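Local coordinates for protein PAN2-PAN3 deadenylation complex catalytic subunit pan2 (PDB 4CZW) that trims the poly(A) tails of mRNA as the exonuclease subunit of a deadenylation complex, this piece holding its ubiquitin-protease-like, probably inactive domain and its nuclease domain, at residues S340-V348 and D359-F367; V567-M575 and A611-E619. One frame throughout, in Å; residues are numbered along the deposited sequence.

Contact 1 (S340-V348 and D359-F367); sequences SHLVATVNV and DRWHLFNDF
Strands 340-347 and 361-365 run antiparallel at 158°, their axes 4.5 Å apart at closest approach, with Ala344-Phe364 and Val346-His362 as hydrogen-bonded pairs and Thr345-Leu363 and Asn347-Trp361 as non-hydrogen-bonded ones. Beyond the last pair, Val348 N extends the ladder to Arg360 O at 3.2 Å; the ring nitrogen His362 ND1 reaches that same oxygen from the opposite face of its plane, so one carbonyl accepts from both segments and helps to set the turn of the imidazole. Asn347 lies across Trp361: its CB stands 3.5 Å from the centroid of the six-membered ring, only 7° off the normal, a CH-pi contact. With CG anti to the backbone N (chi1 -166°), the amide continues over the indole, its plane well turned from the ring, while OD1 accepts from Gly349 N and, weakly, from Arg360 N. These two consecutive antiparallel strands form a beta hairpin with a long connection, part of the mixed sheet of the pseudo-USP domain, which is predicted to be catalytically inactive and to act as a scaffold. Ala344, Val346 and Phe364 share the face turned to helix 51-58; Ala344 CB meets Phe364 CB at 3.9 Å, and Val348 CG1 approaches the Phe364 ring at its edge. At the other end His341 NE2 donates to Asn365 OD1 (2.9 Å) in a nearly straight bond close to the imidazole plane, while Asn365 ND2 turns to the carbonyls of Arg14 and Glu12.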
ATOM      1  N   SER A 340      -2.899  22.837  -3.433  1.00 61.00           N
ATOM      2  CA  SER A 340      -2.667  21.713  -4.340  1.00 52.45           C
ATOM      3  C   SER A 340      -2.875  20.385  -3.611  1.00 50.72           C
ATOM      4  O   SER A 340      -2.606  20.279  -2.418  1.00 56.97           O
ATOM      5  CB  SER A 340      -1.252  21.777  -4.945  1.00 46.67           C
ATOM      6  OG  SER A 340      -0.249  21.671  -3.950  1.00 82.82           O
ATOM      7  N   HIS A 341      -3.369  19.379  -4.325  1.00 42.59           N
ATOM      8  CA  HIS A 341      -3.399  18.016  -3.799  1.00 48.09           C
ATOM      9  C   HIS A 341      -3.241  17.040  -4.959  1.00 41.04           C
ATOM     10  O   HIS A 341      -3.318  17.438  -6.122  1.00 41.83           O
ATOM     11  CB  HIS A 341      -4.689  17.733  -3.020  1.00 48.60           C
ATOM     12  CG  HIS A 341      -5.806  17.206  -3.866  1.00 46.71           C
ATOM     13  ND1 HIS A 341      -6.501  17.998  -4.752  1.00 46.41           N
ATOM     14  CD2 HIS A 341      -6.351  15.970  -3.954  1.00 41.04           C
ATOM     15  CE1 HIS A 341      -7.425  17.271  -5.355  1.00 42.50           C
ATOM     16  NE2 HIS A 341      -7.355  16.037  -4.888  1.00 48.39           N
ATOM     17  N   LEU A 342      -3.014  15.767  -4.651  1.00 40.31           N
ATOM     18  CA  LEU A 342      -2.686  14.800  -5.691  1.00 37.66           C
ATOM     19  C   LEU A 342      -3.798  13.793  -5.966  1.00 44.93           C
ATOM     20  O   LEU A 342      -4.499  13.352  -5.055  1.00 45.58           O
ATOM     21  CB  LEU A 342      -1.405  14.056  -5.318  1.00 28.52           C
ATOM     22  CG  LEU A 342      -0.250  14.952  -4.873  1.00 41.76           C
ATOM     23  CD1 LEU A 342       0.925  14.119  -4.394  1.00 34.18           C
ATOM     24  CD2 LEU A 342       0.174  15.883  -5.998  1.00 39.02           C
ATOM     25  N   VAL A 343      -3.949  13.436  -7.237  1.00 40.02           N
ATOM     26  CA  VAL A 343      -4.848  12.363  -7.641  1.00 38.20           C
ATOM     27  C   VAL A 343      -4.070  11.365  -8.489  1.00 39.66           C
ATOM     28  O   VAL A 343      -2.911  11.604  -8.828  1.00 42.04           O
ATOM     29  CB  VAL A 343      -6.060  12.884  -8.436  1.00 42.31           C
ATOM     30  CG1 VAL A 343      -6.838  13.905  -7.614  1.00 29.55           C
ATOM     31  CG2 VAL A 343      -5.609  13.484  -9.759  1.00 32.42           C
ATOM     32  N   ALA A 344      -4.703  10.249  -8.831  1.00 42.12           N
ATOM     33  CA  ALA A 344      -4.044   9.230  -9.636  1.00 36.31           C
ATOM     34  C   ALA A 344      -4.926   8.772 -10.791  1.00 42.11           C
ATOM     35  O   ALA A 344      -6.059   8.338 -10.586  1.00 41.25           O
ATOM     36  CB  ALA A 344      -3.652   8.043  -8.768  1.00 31.60           C
ATOM     37  N   THR A 345      -4.400   8.885 -12.006  1.00 40.40           N
ATOM     38  CA  THR A 345      -5.079   8.374 -13.188  1.00 46.60           C
ATOM     39  C   THR A 345      -4.377   7.105 -13.653  1.00 43.66           C
ATOM     40  O   THR A 345      -3.269   7.158 -14.185  1.00 46.70           O
ATOM     41  CB  THR A 345      -5.105   9.407 -14.327  1.00 41.13           C
ATOM     42  OG1 THR A 345      -3.767   9.814 -14.637  1.00 50.53           O
ATOM     43  CG2 THR A 345      -5.916  10.627 -13.917  1.00 34.71           C
ATOM     44  N   VAL A 346      -5.025   5.963 -13.441  1.00 46.87           N
ATOM     45  CA  VAL A 346      -4.391   4.668 -13.659  1.00 41.05           C
ATOM     46  C   VAL A 346      -5.197   3.768 -14.595  1.00 43.28           C
ATOM     47  O   VAL A 346      -6.422   3.698 -14.503  1.00 47.40           O
ATOM     48  CB  VAL A 346      -4.182   3.928 -12.316  1.00 38.29           C
ATOM     49  CG1 VAL A 346      -3.519   2.578 -12.536  1.00 42.88           C
ATOM     50  CG2 VAL A 346      -3.359   4.779 -11.361  1.00 42.10           C
ATOM     51  N   ASN A 347      -4.499   3.089 -15.501  1.00 36.88           N
ATOM     52  CA  ASN A 347      -5.107   2.044 -16.316  1.00 42.36           C
ATOM     53  C   ASN A 347      -5.082   0.722 -15.554  1.00 49.62           C
ATOM     54  O   ASN A 347      -4.059   0.039 -15.515  1.00 42.58           O
ATOM     55  CB  ASN A 347      -4.378   1.910 -17.655  1.00 50.74           C
ATOM     56  CG  ASN A 347      -5.159   1.096 -18.674  1.00 51.82           C
ATOM     57  OD1 ASN A 347      -5.868   0.151 -18.326  1.00 48.09           O
ATOM     58  ND2 ASN A 347      -5.032   1.464 -19.943  1.00 54.32           N
ATOM     59  N   VAL A 348      -6.213   0.364 -14.953  1.00 48.84           N
ATOM     60  CA  VAL A 348      -6.289  -0.824 -14.106  1.00 46.83           C
ATOM     61  C   VAL A 348      -6.292  -2.121 -14.911  1.00 44.92           C
ATOM     62  O   VAL A 348      -6.350  -3.211 -14.341  1.00 51.88           O
ATOM     63  CB  VAL A 348      -7.546  -0.797 -13.215  1.00 50.00           C
ATOM     64  CG1 VAL A 348      -7.542   0.441 -12.333  1.00 47.74           C
ATOM     65  CG2 VAL A 348      -8.805  -0.849 -14.067  1.00 42.26           C
ATOM     66  N   ASP A 359      -8.469  -0.252 -22.721  1.00 81.38           N
ATOM     67  CA  ASP A 359      -8.588   1.054 -22.084  1.00 76.13           C
ATOM     68  C   ASP A 359      -9.514   1.002 -20.873  1.00 72.37           C
ATOM     69  O   ASP A 359     -10.736   1.067 -21.007  1.00 71.51           O
ATOM     70  CB  ASP A 359      -9.089   2.096 -23.085  1.00 82.30           C
ATOM     71  CG  ASP A 359      -8.100   2.348 -24.205  1.00 80.52           C
ATOM     72  OD1 ASP A 359      -6.880   2.252 -23.954  1.00 81.09           O
ATOM     73  OD2 ASP A 359      -8.542   2.643 -25.337  1.00 89.98           O
ATOM     74  N   ARG A 360      -8.919   0.881 -19.690  1.00 63.18           N
ATOM     75  CA  ARG A 360      -9.676   0.832 -18.447  1.00 56.24           C
ATOM     76  C   ARG A 360      -9.137   1.853 -17.449  1.00 48.50           C
ATOM     77  O   ARG A 360      -8.816   1.514 -16.311  1.00 45.58           O
ATOM     78  CB  ARG A 360      -9.630  -0.574 -17.846  1.00 64.53           C
ATOM     79  CG  ARG A 360     -10.139  -1.663 -18.777  1.00 72.83           C
ATOM     80  CD  ARG A 360     -10.121  -3.023 -18.099  1.00 70.99           C
ATOM     81  NE  ARG A 360     -10.882  -3.015 -16.854  1.00 79.30           N
ATOM     82  CZ  ARG A 360     -12.196  -3.196 -16.780  1.00 84.78           C
ATOM     83  NH1 ARG A 360     -12.902  -3.398 -17.885  1.00 91.29           N
ATOM     84  NH2 ARG A 360     -12.805  -3.173 -15.603  1.00 70.68           N
ATOM     85  N   TRP A 361      -9.043   3.104 -17.887  1.00 47.72           N
ATOM     86  CA  TRP A 361      -8.493   4.169 -17.055  1.00 43.47           C
ATOM     87  C   TRP A 361      -9.473   4.622 -15.978  1.00 50.35           C
ATOM     88  O   TRP A 361     -10.672   4.757 -16.228  1.00 51.53           O
ATOM     89  CB  TRP A 361      -8.086   5.360 -17.926  1.00 45.97           C
ATOM     90  CG  TRP A 361      -6.985   5.039 -18.888  1.00 52.88           C
ATOM     91  CD1 TRP A 361      -7.119   4.530 -20.147  1.00 52.43           C
ATOM     92  CD2 TRP A 361      -5.578   5.205 -18.670  1.00 50.67           C
ATOM     93  NE1 TRP A 361      -5.883   4.369 -20.727  1.00 53.55           N
ATOM     94  CE2 TRP A 361      -4.922   4.775 -19.841  1.00 52.72           C
ATOM     95  CE3 TRP A 361      -4.812   5.674 -17.599  1.00 48.49           C
ATOM     96  CZ2 TRP A 361      -3.534   4.802 -19.969  1.00 47.61           C
ATOM     97  CZ3 TRP A 361      -3.435   5.700 -17.729  1.00 44.06           C
ATOM     98  CH2 TRP A 361      -2.810   5.266 -18.906  1.00 49.14           C
ATOM     99  N   HIS A 362      -8.950   4.858 -14.778  1.00 46.71           N
ATOM    100  CA  HIS A 362      -9.765   5.321 -13.661  1.00 37.43           C
ATOM    101  C   HIS A 362      -9.115   6.493 -12.934  1.00 41.28           C
ATOM    102  O   HIS A 362      -7.890   6.573 -12.831  1.00 40.10           O
ATOM    103  CB  HIS A 362     -10.021   4.184 -12.672  1.00 42.91           C
ATOM    104  CG  HIS A 362     -10.998   3.162 -13.162  1.00 46.29           C
ATOM    105  ND1 HIS A 362     -10.676   2.218 -14.113  1.00 46.03           N
ATOM    106  CD2 HIS A 362     -12.292   2.938 -12.833  1.00 45.72           C
ATOM    107  CE1 HIS A 362     -11.730   1.456 -14.347  1.00 50.77           C
ATOM    108  NE2 HIS A 362     -12.723   1.872 -13.583  1.00 45.62           N
ATOM    109  N   LEU A 363      -9.945   7.398 -12.428  1.00 43.52           N
ATOM    110  CA  LEU A 363      -9.468   8.523 -11.636  1.00 37.11           C
ATOM    111  C   LEU A 363      -9.552   8.205 -10.147  1.00 45.51           C
ATOM    112  O   LEU A 363     -10.639   8.000  -9.609  1.00 50.39           O
ATOM    113  CB  LEU A 363     -10.273   9.785 -11.952  1.00 29.67           C
ATOM    114  CG  LEU A 363     -10.074  10.973 -11.008  1.00 37.61           C
ATOM    115  CD1 LEU A 363      -8.628  11.442 -11.017  1.00 37.13           C
ATOM    116  CD2 LEU A 363     -11.016  12.112 -11.371  1.00 38.08           C
ATOM    117  N   PHE A 364      -8.399   8.162  -9.488  1.00 44.14           N
ATOM    118  CA  PHE A 364      -8.354   7.896  -8.056  1.00 39.74           C
ATOM    119  C   PHE A 364      -8.116   9.175  -7.261  1.00 37.49           C
ATOM    120  O   PHE A 364      -6.997   9.451  -6.830  1.00 41.34           O
ATOM    121  CB  PHE A 364      -7.267   6.866  -7.733  1.00 34.19           C
ATOM    122  CG  PHE A 364      -7.584   5.479  -8.216  1.00 35.44           C
ATOM    123  CD1 PHE A 364      -8.304   4.603  -7.419  1.00 41.77           C
ATOM    124  CD2 PHE A 364      -7.160   5.050  -9.462  1.00 36.59           C
ATOM    125  CE1 PHE A 364      -8.597   3.325  -7.858  1.00 45.15           C
ATOM    126  CE2 PHE A 364      -7.450   3.773  -9.906  1.00 39.51           C
ATOM    127  CZ  PHE A 364      -8.169   2.910  -9.103  1.00 42.14           C
ATOM    128  N   ASN A 365      -9.176   9.956  -7.082  1.00 42.14           N
ATOM    129  CA  ASN A 365      -9.117  11.149  -6.247  1.00 39.08           C
ATOM    130  C   ASN A 365      -9.425  10.784  -4.802  1.00 47.41           C
ATOM    131  O   ASN A 365     -10.552  10.955  -4.336  1.00 58.64           O
ATOM    132  CB  ASN A 365     -10.093  12.213  -6.756  1.00 36.52           C
ATOM    133  CG  ASN A 365      -9.993  13.516  -5.984  1.00 46.25           C
ATOM    134  OD1 ASN A 365      -9.080  13.710  -5.180  1.00 42.81           O
ATOM    135  ND2 ASN A 365     -10.932  14.422  -6.233  1.00 43.04           N
ATOM    136  N   ASP A 366      -8.409  10.277  -4.107  1.00 44.94           N
ATOM    137  CA  ASP A 366      -8.561   9.745  -2.755  1.00 43.56           C
ATOM    138  C   ASP A 366      -9.633   8.657  -2.722  1.00 47.55           C
ATOM    139  O   ASP A 366      -9.522   7.655  -3.429  1.00 44.90           O
ATOM    140  CB  ASP A 366      -8.885  10.864  -1.762  1.00 40.76           C
ATOM    141  CG  ASP A 366      -7.691  11.759  -1.486  1.00 44.17           C
ATOM    142  OD1 ASP A 366      -6.578  11.225  -1.294  1.00 38.42           O
ATOM    143  OD2 ASP A 366      -7.861  12.996  -1.465  1.00 47.85           O
ATOM    144  N   PHE A 367     -10.669   8.849  -1.912  1.00 46.61           N
ATOM    145  CA  PHE A 367     -11.725   7.847  -1.805  1.00 44.93           C
ATOM    146  C   PHE A 367     -12.811   8.061  -2.856  1.00 43.13           C
ATOM    147  O   PHE A 367     -13.818   7.353  -2.874  1.00 51.00           O
ATOM    148  CB  PHE A 367     -12.332   7.840  -0.397  1.00 36.00           C
ATOM    149  CG  PHE A 367     -12.834   9.180   0.064  1.00 39.10           C
ATOM    150  CD1 PHE A 367     -14.138   9.574  -0.193  1.00 47.21           C
ATOM    151  CD2 PHE A 367     -12.010  10.035   0.775  1.00 42.21           C
ATOM    152  CE1 PHE A 367     -14.604  10.802   0.236  1.00 50.41           C
ATOM    153  CE2 PHE A 367     -12.470  11.265   1.208  1.00 48.36           C
ATOM    154  CZ  PHE A 367     -13.768  11.647   0.941  1.00 54.96           C
TER

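Contact 2 (V567-M575 and A611-E619); sequences VIDTSIIFM and ALKLYRKYE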
ATOM      1  N   VAL A 567     -16.089 -13.354   7.671  1.00 39.78           N
ATOM      2  CA  VAL A 567     -16.536 -12.567   8.814  1.00 39.22           C
ATOM      3  C   VAL A 567     -17.835 -13.105   9.404  1.00 43.63           C
ATOM      4  O   VAL A 567     -18.860 -13.167   8.723  1.00 43.93           O
ATOM      5  CB  VAL A 567     -16.746 -11.088   8.435  1.00 37.34           C
ATOM      6  CG1 VAL A 567     -17.314 -10.315   9.617  1.00 38.44           C
ATOM      7  CG2 VAL A 567     -15.441 -10.471   7.961  1.00 41.42           C
ATOM      8  N   ILE A 568     -17.783 -13.499  10.672  1.00 43.97           N
ATOM      9  CA  ILE A 568     -18.981 -13.879  11.408  1.00 36.64           C
ATOM     10  C   ILE A 568     -19.238 -12.851  12.502  1.00 43.15           C
ATOM     11  O   ILE A 568     -18.620 -12.892  13.565  1.00 47.68           O
ATOM     12  CB  ILE A 568     -18.857 -15.283  12.026  1.00 36.18           C
ATOM     13  CG1 ILE A 568     -18.582 -16.322  10.937  1.00 38.21           C
ATOM     14  CG2 ILE A 568     -20.122 -15.643  12.789  1.00 34.70           C
ATOM     15  CD1 ILE A 568     -18.481 -17.739  11.456  1.00 37.48           C
ATOM     16  N   ASP A 569     -20.145 -11.919  12.230  1.00 41.52           N
ATOM     17  CA  ASP A 569     -20.405 -10.818  13.149  1.00 37.53           C
ATOM     18  C   ASP A 569     -21.744 -10.995  13.860  1.00 45.32           C
ATOM     19  O   ASP A 569     -22.796 -11.036  13.222  1.00 44.65           O
ATOM     20  CB  ASP A 569     -20.372  -9.483  12.398  1.00 33.87           C
ATOM     21  CG  ASP A 569     -20.146  -8.297  13.317  1.00 47.57           C
ATOM     22  OD1 ASP A 569     -20.739  -8.263  14.416  1.00 49.83           O
ATOM     23  OD2 ASP A 569     -19.369  -7.396  12.939  1.00 46.38           O
ATOM     24  N   THR A 570     -21.694 -11.091  15.184  1.00 42.57           N
ATOM     25  CA  THR A 570     -22.891 -11.306  15.990  1.00 48.01           C
ATOM     26  C   THR A 570     -23.792 -10.073  16.027  1.00 42.75           C
ATOM     27  O   THR A 570     -24.993 -10.185  16.267  1.00 49.35           O
ATOM     28  CB  THR A 570     -22.530 -11.706  17.434  1.00 43.00           C
ATOM     29  OG1 THR A 570     -21.678 -10.710  18.011  1.00 41.56           O
ATOM     30  CG2 THR A 570     -21.816 -13.047  17.451  1.00 32.64           C
ATOM     31  N   SER A 571     -23.211  -8.900  15.792  1.00 37.12           N
ATOM     32  CA  SER A 571     -23.986  -7.664  15.772  1.00 41.85           C
ATOM     33  C   SER A 571     -24.859  -7.608  14.526  1.00 47.47           C
ATOM     34  O   SER A 571     -25.909  -6.969  14.517  1.00 50.24           O
ATOM     35  CB  SER A 571     -23.068  -6.440  15.824  1.00 42.52           C
ATOM     36  OG  SER A 571     -22.369  -6.275  14.603  1.00 42.60           O
ATOM     37  N   ILE A 572     -24.409  -8.286  13.475  1.00 49.89           N
ATOM     38  CA  ILE A 572     -25.144  -8.360  12.219  1.00 50.90           C
ATOM     39  C   ILE A 572     -26.163  -9.494  12.265  1.00 46.81           C
ATOM     40  O   ILE A 572     -27.283  -9.361  11.768  1.00 45.35           O
ATOM     41  CB  ILE A 572     -24.190  -8.572  11.026  1.00 46.44           C
ATOM     42  CG1 ILE A 572     -23.194  -7.414  10.928  1.00 49.15           C
ATOM     43  CG2 ILE A 572     -24.966  -8.723   9.726  1.00 29.92           C
ATOM     44  CD1 ILE A 572     -22.197  -7.561   9.800  1.00 52.99           C
ATOM     45  N   ILE A 573     -25.762 -10.606  12.873  1.00 47.63           N
ATOM     46  CA  ILE A 573     -26.610 -11.787  12.990  1.00 42.85           C
ATOM     47  C   ILE A 573     -27.921 -11.491  13.714  1.00 48.29           C
ATOM     48  O   ILE A 573     -29.000 -11.826  13.222  1.00 53.76           O
ATOM     49  CB  ILE A 573     -25.875 -12.923  13.728  1.00 44.05           C
ATOM     50  CG1 ILE A 573     -24.791 -13.527  12.835  1.00 40.20           C
ATOM     51  CG2 ILE A 573     -26.849 -13.997  14.160  1.00 50.42           C
ATOM     52  CD1 ILE A 573     -24.014 -14.648  13.490  1.00 42.93           C
ATOM     53  N   PHE A 574     -27.827 -10.852  14.876  1.00 53.14           N
ATOM     54  CA  PHE A 574     -29.009 -10.576  15.684  1.00 54.55           C
ATOM     55  C   PHE A 574     -29.641  -9.229  15.350  1.00 55.29           C
ATOM     56  O   PHE A 574     -29.892  -8.410  16.235  1.00 62.15           O
ATOM     57  CB  PHE A 574     -28.661 -10.641  17.172  1.00 49.20           C
ATOM     58  CG  PHE A 574     -28.369 -12.032  17.660  1.00 48.72           C
ATOM     59  CD1 PHE A 574     -29.403 -12.906  17.952  1.00 46.20           C
ATOM     60  CD2 PHE A 574     -27.064 -12.466  17.819  1.00 41.91           C
ATOM     61  CE1 PHE A 574     -29.140 -14.188  18.397  1.00 44.72           C
ATOM     62  CE2 PHE A 574     -26.794 -13.747  18.264  1.00 45.88           C
ATOM     63  CZ  PHE A 574     -27.834 -14.609  18.554  1.00 45.98           C
HETATM   64  N   MSE A 575     -29.896  -9.009  14.066  1.00 60.94           N
HETATM   65  CA  MSE A 575     -30.644  -7.843  13.617  1.00 64.04           C
HETATM   66  C   MSE A 575     -31.989  -8.262  13.046  1.00 63.90           C
HETATM   67  O   MSE A 575     -32.080  -9.254  12.324  1.00 68.34           O
HETATM   68  CB  MSE A 575     -29.867  -7.061  12.556  1.00 66.11           C
HETATM   69  CG  MSE A 575     -28.674  -6.282  13.070  1.00 64.74           C
HETATM   70 SE   MSE A 575     -27.951  -5.110  11.687  1.00 87.37          SE
HETATM   71  CE  MSE A 575     -27.804  -6.403  10.235  1.00 48.16           C
ATOM     72  N   ALA A 611     -18.846 -13.395  22.426  1.00 46.74           N
ATOM     73  CA  ALA A 611     -19.353 -13.404  21.058  1.00 44.32           C
ATOM     74  C   ALA A 611     -19.425 -14.824  20.511  1.00 42.48           C
ATOM     75  O   ALA A 611     -20.353 -15.171  19.781  1.00 47.88           O
ATOM     76  CB  ALA A 611     -18.481 -12.534  20.165  1.00 38.89           C
ATOM     77  N   LEU A 612     -18.439 -15.641  20.871  1.00 40.39           N
ATOM     78  CA  LEU A 612     -18.409 -17.035  20.449  1.00 42.92           C
ATOM     79  C   LEU A 612     -19.573 -17.807  21.061  1.00 45.04           C
ATOM     80  O   LEU A 612     -20.208 -18.623  20.393  1.00 46.38           O
ATOM     81  CB  LEU A 612     -17.079 -17.686  20.831  1.00 34.64           C
ATOM     82  CG  LEU A 612     -16.909 -19.150  20.418  1.00 41.91           C
ATOM     83  CD1 LEU A 612     -17.030 -19.296  18.910  1.00 37.94           C
ATOM     84  CD2 LEU A 612     -15.580 -19.704  20.910  1.00 39.64           C
ATOM     85  N   LYS A 613     -19.847 -17.542  22.335  1.00 46.38           N
ATOM     86  CA  LYS A 613     -20.978 -18.155  23.022  1.00 40.85           C
ATOM     87  C   LYS A 613     -22.293 -17.743  22.374  1.00 47.39           C
ATOM     88  O   LYS A 613     -23.203 -18.559  22.216  1.00 46.72           O
ATOM     89  CB  LYS A 613     -20.987 -17.770  24.504  1.00 41.39           C
ATOM     90  CG  LYS A 613     -19.889 -18.414  25.334  1.00 43.02           C
ATOM     91  CD  LYS A 613     -19.980 -17.967  26.785  1.00 41.72           C
ATOM     92  CE  LYS A 613     -18.981 -18.707  27.657  1.00 60.67           C
ATOM     93  NZ  LYS A 613     -19.075 -18.282  29.082  1.00 66.98           N
ATOM     94  N   LEU A 614     -22.386 -16.470  22.001  1.00 42.29           N
ATOM     95  CA  LEU A 614     -23.583 -15.938  21.362  1.00 38.74           C
ATOM     96  C   LEU A 614     -23.832 -16.590  20.008  1.00 45.83           C
ATOM     97  O   LEU A 614     -24.977 -16.840  19.633  1.00 51.75           O
ATOM     98  CB  LEU A 614     -23.471 -14.420  21.201  1.00 40.60           C
ATOM     99  CG  LEU A 614     -23.608 -13.593  22.481  1.00 41.74           C
ATOM    100  CD1 LEU A 614     -23.320 -12.129  22.200  1.00 47.36           C
ATOM    101  CD2 LEU A 614     -24.995 -13.761  23.079  1.00 43.39           C
ATOM    102  N   TYR A 615     -22.757 -16.865  19.275  1.00 44.02           N
ATOM    103  CA  TYR A 615     -22.879 -17.514  17.975  1.00 41.47           C
ATOM    104  C   TYR A 615     -23.322 -18.965  18.126  1.00 43.86           C
ATOM    105  O   TYR A 615     -24.069 -19.481  17.295  1.00 48.21           O
ATOM    106  CB  TYR A 615     -21.562 -17.449  17.202  1.00 45.89           C
ATOM    107  CG  TYR A 615     -21.608 -18.213  15.897  1.00 36.21           C
ATOM    108  CD1 TYR A 615     -22.296 -17.708  14.801  1.00 30.76           C
ATOM    109  CD2 TYR A 615     -20.974 -19.442  15.764  1.00 32.25           C
ATOM    110  CE1 TYR A 615     -22.348 -18.404  13.607  1.00 38.36           C
ATOM    111  CE2 TYR A 615     -21.021 -20.145  14.574  1.00 34.38           C
ATOM    112  CZ  TYR A 615     -21.709 -19.620  13.499  1.00 35.99           C
ATOM    113  OH  TYR A 615     -21.758 -20.316  12.313  1.00 43.53           O
ATOM    114  N   ARG A 616     -22.852 -19.620  19.182  1.00 40.83           N
ATOM    115  CA  ARG A 616     -23.230 -21.004  19.441  1.00 43.41           C
ATOM    116  C   ARG A 616     -24.711 -21.096  19.790  1.00 45.87           C
ATOM    117  O   ARG A 616     -25.390 -22.046  19.400  1.00 49.56           O
ATOM    118  CB  ARG A 616     -22.377 -21.601  20.563  1.00 47.00           C
ATOM    119  CG  ARG A 616     -20.909 -21.767  20.200  1.00 42.14           C
ATOM    120  CD  ARG A 616     -20.752 -22.479  18.864  1.00 49.90           C
ATOM    121  NE  ARG A 616     -19.351 -22.661  18.498  1.00 51.11           N
ATOM    122  CZ  ARG A 616     -18.941 -23.096  17.310  1.00 47.61           C
ATOM    123  NH1 ARG A 616     -19.826 -23.387  16.366  1.00 41.27           N
ATOM    124  NH2 ARG A 616     -17.645 -23.233  17.063  1.00 40.43           N
ATOM    125  N   LYS A 617     -25.207 -20.102  20.521  1.00 37.73           N
ATOM    126  CA  LYS A 617     -26.632 -20.007  20.818  1.00 42.88           C
ATOM    127  C   LYS A 617     -27.425 -19.800  19.535  1.00 46.09           C
ATOM    128  O   LYS A 617     -28.517 -20.346  19.371  1.00 46.02           O
ATOM    129  CB  LYS A 617     -26.907 -18.867  21.799  1.00 39.54           C
ATOM    130  CG  LYS A 617     -26.548 -19.184  23.238  1.00 52.27           C
ATOM    131  CD  LYS A 617     -27.387 -20.335  23.765  1.00 51.00           C
ATOM    132  CE  LYS A 617     -27.054 -20.648  25.213  1.00 55.41           C
ATOM    133  NZ  LYS A 617     -27.840 -21.806  25.720  1.00 70.54           N
ATOM    134  N   TYR A 618     -26.864 -19.007  18.628  1.00 47.43           N
ATOM    135  CA  TYR A 618     -27.490 -18.743  17.340  1.00 37.21           C
ATOM    136  C   TYR A 618     -27.622 -20.020  16.517  1.00 40.29           C
ATOM    137  O   TYR A 618     -28.634 -20.237  15.852  1.00 43.26           O
ATOM    138  CB  TYR A 618     -26.691 -17.693  16.567  1.00 35.06           C
ATOM    139  CG  TYR A 618     -27.078 -17.572  15.111  1.00 35.22           C
ATOM    140  CD1 TYR A 618     -28.317 -17.068  14.741  1.00 44.48           C
ATOM    141  CD2 TYR A 618     -26.200 -17.957  14.106  1.00 33.72           C
ATOM    142  CE1 TYR A 618     -28.672 -16.950  13.411  1.00 47.91           C
ATOM    143  CE2 TYR A 618     -26.546 -17.845  12.774  1.00 41.31           C
ATOM    144  CZ  TYR A 618     -27.784 -17.342  12.432  1.00 50.63           C
ATOM    145  OH  TYR A 618     -28.133 -17.230  11.105  1.00 55.63           O
ATOM    146  N   GLU A 619     -26.595 -20.863  16.567  1.00 40.63           N
ATOM    147  CA  GLU A 619     -26.623 -22.140  15.865  1.00 42.87           C
ATOM    148  C   GLU A 619     -27.705 -23.050  16.435  1.00 45.01           C
ATOM    149  O   GLU A 619     -28.367 -23.780  15.698  1.00 43.37           O
ATOM    150  CB  GLU A 619     -25.260 -22.831  15.941  1.00 43.26           C
ATOM    151  CG  GLU A 619     -24.175 -22.167  15.111  1.00 44.98           C
ATOM    152  CD  GLU A 619     -22.924 -23.014  15.003  1.00 50.66           C
ATOM    153  OE1 GLU A 619     -22.571 -23.689  15.994  1.00 51.17           O
ATOM    154  OE2 GLU A 619     -22.295 -23.014  13.925  1.00 50.30           O
TER
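Asp569 OD1 is gripped by Ser571 N at 2.9 Å and by Ser571 OG at 2.6 Å, both from the same face of the carboxylate plane, with Gly550 N as a further donor; this N-cap starts the short helix 570-573, which lays Thr570 and Ile573 against helix 604-623. Ile573 meets two rings with two branches. With chi1 at -72°, CG2 lies anti to the backbone N and is carried over the face of Tyr618, 3.5 Å from the centroid and 15° off the normal, a CH-pi contact. Its CD1 comes to the edge of the neighbouring ring, 3.7 Å from Tyr615 CD1, and Ile568 CG2 meets that same Tyr615 CD1 at 3.6 Å. Were Tyr618 cut back to an alanine, Ile573 CG2 would probably lose the aromatic face it rests on, and Phe627 its edge-to-face partner. Phe574 and Tyr618 slide past each other in opposite directions, Phe574 CZ coming 3.8 Å from Tyr618 CB, with Leu614 O at the Phe574 rim. Thr570 CG2 touches Ala611 O at 3.5 Å, while Thr570 OG1 bonds to His549 ND1. In this RNase H-like nuclease fold, helix 604-623 also carries Asp607, a catalytic metal ligand by similarity. No hydrogen bond spans the two segments, so they are held by methyl-aromatic and other van der Waals packing, which depends on shape more than on direction.

Contact 1 closes before contact 2 opens along the chain, and the two lie in different domains: 340-348 with 359-367 in the pseudo-USP part, 567-575 with 611-619 in the exonuclease. Their centres are 39 Å apart and their nearest atoms about 20 Å, so they do not touch. They share no sheet either. Contact 1 joins neighbouring strands of one mixed sheet, whereas contact 2 packs helix 604-623 against strand 567-569 of another mixed sheet, where it runs parallel to 545-548, and against the short helix 570-573 that follows it. One therefore belongs to a domain thought to serve as scaffold, the other to the domain that probably binds the catalytic metals, consistent with two separately built units in one chain.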